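Local atomic coordinates of N-acetylmuramoyl-L-alanine amidase (Mycolicibacterium smegmatis, PDB entry 7AGM), a protein that probably cleaves the amide bond between N-acetylmuramic acid and L-alanine in peptidoglycan as a zinc-dependent amidase. Residues A[105-110]-A[178-183]. Numbering follows the deposited sequence.
With ZN (zinc ion), chain C.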
loop_
_atom_site.group_PDB
_atom_site.type_symbol
_atom_site.label_atom_id
_atom_site.label_comp_id
_atom_site.label_asym_id
_atom_site.label_seq_id
_atom_site.Cartn_x
_atom_site.Cartn_y
_atom_site.Cartn_z
ATOM N N SER A 105 0.497 -1.947 1.985
ATOM C CA SER A 105 -0.829 -1.613 1.493
ATOM C C SER A 105 -0.659 -0.801 0.219
ATOM O O SER A 105 0.190 0.090 0.158
ATOM C CB SER A 105 -1.594 -0.818 2.550
ATOM O OG SER A 105 -2.881 -0.460 2.088
ATOM N N ILE A 106 -1.415 -1.151 -0.817
ATOM C CA ILE A 106 -1.251 -0.567 -2.144
ATOM C C ILE A 106 -2.503 0.224 -2.495
ATOM O O ILE A 106 -3.622 -0.311 -2.436
ATOM C CB ILE A 106 -0.926 -1.641 -3.194
ATOM C CG1 ILE A 106 0.417 -2.302 -2.860
ATOM C CG2 ILE A 106 -0.880 -1.023 -4.576
ATOM C CD1 ILE A 106 0.829 -3.403 -3.833
ATOM N N HIS A 107 -2.311 1.495 -2.867
ATOM C CA HIS A 107 -3.395 2.440 -3.087
ATOM C C HIS A 107 -3.096 3.289 -4.309
ATOM O O HIS A 107 -1.988 3.274 -4.860
ATOM C CB HIS A 107 -3.585 3.374 -1.888
ATOM C CG HIS A 107 -4.303 2.730 -0.753
ATOM N ND1 HIS A 107 -5.622 2.997 -0.466
ATOM C CD2 HIS A 107 -3.893 1.812 0.156
ATOM C CE1 HIS A 107 -5.995 2.273 0.574
ATOM N NE2 HIS A 107 -4.963 1.547 0.971
ATOM N N ALA A 108 -4.103 4.066 -4.704
ATOM C CA ALA A 108 -3.937 5.150 -5.660
ATOM C C ALA A 108 -4.736 6.349 -5.176
ATOM O O ALA A 108 -5.775 6.200 -4.527
ATOM C CB ALA A 108 -4.382 4.765 -7.076
ATOM N N ASP A 109 -4.248 7.536 -5.510
ATOM C CA ASP A 109 -4.665 8.772 -4.877
ATOM C C ASP A 109 -5.559 9.596 -5.793
ATOM O O ASP A 109 -5.639 9.373 -7.007
ATOM C CB ASP A 109 -3.424 9.601 -4.533
ATOM C CG ASP A 109 -3.671 10.602 -3.435
ATOM O OD1 ASP A 109 -4.678 10.466 -2.698
ATOM O OD2 ASP A 109 -2.845 11.527 -3.317
ATOM N N GLY A 110 -6.237 10.561 -5.183
ATOM C CA GLY A 110 -6.935 11.596 -5.914
ATOM C C GLY A 110 -6.430 12.966 -5.513
ATOM O O GLY A 110 -6.679 13.418 -4.391
ATOM N N SER A 178 5.572 -1.753 8.273
ATOM C CA SER A 178 4.397 -1.509 7.439
ATOM C C SER A 178 4.492 -0.154 6.756
ATOM O O SER A 178 4.834 0.847 7.400
ATOM C CB SER A 178 3.127 -1.583 8.295
ATOM O OG SER A 178 1.956 -1.458 7.507
ATOM N N VAL A 179 4.212 -0.134 5.450
ATOM C CA VAL A 179 4.151 1.104 4.681
ATOM C C VAL A 179 2.940 1.027 3.765
ATOM O O VAL A 179 2.418 -0.055 3.476
ATOM C CB VAL A 179 5.433 1.385 3.852
ATOM C CG1 VAL A 179 6.670 1.519 4.774
ATOM C CG2 VAL A 179 5.626 0.320 2.770
ATOM N N LEU A 180 2.481 2.195 3.321
ATOM C CA LEU A 180 1.370 2.293 2.381
ATOM C C LEU A 180 1.868 3.057 1.163
ATOM O O LEU A 180 2.363 4.181 1.294
ATOM C CB LEU A 180 0.170 2.981 3.040
ATOM C CG LEU A 180 -1.131 3.050 2.223
ATOM C CD1 LEU A 180 -2.323 3.295 3.137
ATOM C CD2 LEU A 180 -1.104 4.116 1.123
ATOM N N VAL A 181 1.774 2.440 -0.012
ATOM C CA VAL A 181 2.261 3.045 -1.247
ATOM C C VAL A 181 1.063 3.618 -1.998
ATOM O O VAL A 181 0.178 2.867 -2.433
ATOM C CB VAL A 181 3.019 2.035 -2.122
ATOM C CG1 VAL A 181 3.447 2.699 -3.439
ATOM C CG2 VAL A 181 4.210 1.442 -1.381
ATOM N N GLU A 182 1.022 4.945 -2.135
ATOM C CA GLU A 182 0.123 5.607 -3.078
ATOM C C GLU A 182 0.879 5.698 -4.403
ATOM O O GLU A 182 1.834 6.472 -4.529
ATOM C CB GLU A 182 -0.292 6.991 -2.569
ATOM C CG GLU A 182 -1.243 6.986 -1.382
ATOM C CD GLU A 182 -2.678 6.691 -1.756
ATOM O OE1 GLU A 182 -2.936 6.451 -2.951
ATOM O OE2 GLU A 182 -3.551 6.704 -0.855
ATOM N N CYS A 183 0.474 4.878 -5.383
ATOM C CA CYS A 183 1.272 4.708 -6.596
ATOM C C CYS A 183 1.259 5.946 -7.478
ATOM O O CYS A 183 2.249 6.220 -8.172
ATOM C CB CYS A 183 0.765 3.507 -7.394
ATOM S SG CYS A 183 1.027 1.933 -6.545
HETATM ZN ZN ZN C . -6.959 4.278 -1.321
HETATM O O HOH W 1 -5.907 6.013 -1.756
HETATM O O HOH W 2 -4.572 9.159 -0.436
HETATM O O HOH W 3 -8.265 5.976 -1.415
HETATM O O HOH W 4 -7.256 5.258 0.658
#
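Ser105, Ile106 and His107 pair with Leu180, Val181 and Glu182 as neighbouring parallel strands at the centre of the mixed sheet, and the pairing carries the zinc site on one face. Four backbone hydrogen bonds join the two strands. Ser105 N donates to Val179 O, and Ser105 O accepts from Val181 N at 2.8 Å. His107 N then donates to Val181 O, and His107 O accepts from Cys183 N.

Ser105, His107, Leu180 and Glu182 share the metal face. ND1 of His107 binds the zinc ion at 2.0 Å; His17 and Glu52 complete the protein ligands, and three waters also bind. The side chains of Leu180 and His107 cross at about a right angle. Leu180 CG lies 3.7 Å from His107 CD2, and both Leu180 methyls also touch this ring carbon. Ser105 OG lies in the ring plane at its edge, 3.1 Å from His107 NE2, and is hydrogen-bonded to Asp14.

Glu182 bends at chi2 (-78°), which folds its carboxylate back beside His107; OE1 comes within 3.3 Å of His107 CB. OE2 accepts from two waters. One is a zinc ligand, 2.6 Å from OE2, and also donates to Ala108 O. The other donates to both Glu182 OE2 and Asp109 OD1, which are 4.3 Å apart. Glu182 is thus a second-shell group that holds a metal-bound water in the probable active site, as expected for a zinc-dependent amidase of the Amidase_3 family. Asp109 OD2 is hydrogen-bonded to Tyr156 OH.

On the other face, Ile106 CG2 touches Cys183 SG at 4.0 Å. Helix 198-219 covers both residues through Ile208, and both also pack on helix 52-69, while Val181 packs on helix 134-148. Strand 10-15 flanks 102-109 on its far edge, and antiparallel strand 119-123 flanks 178-185.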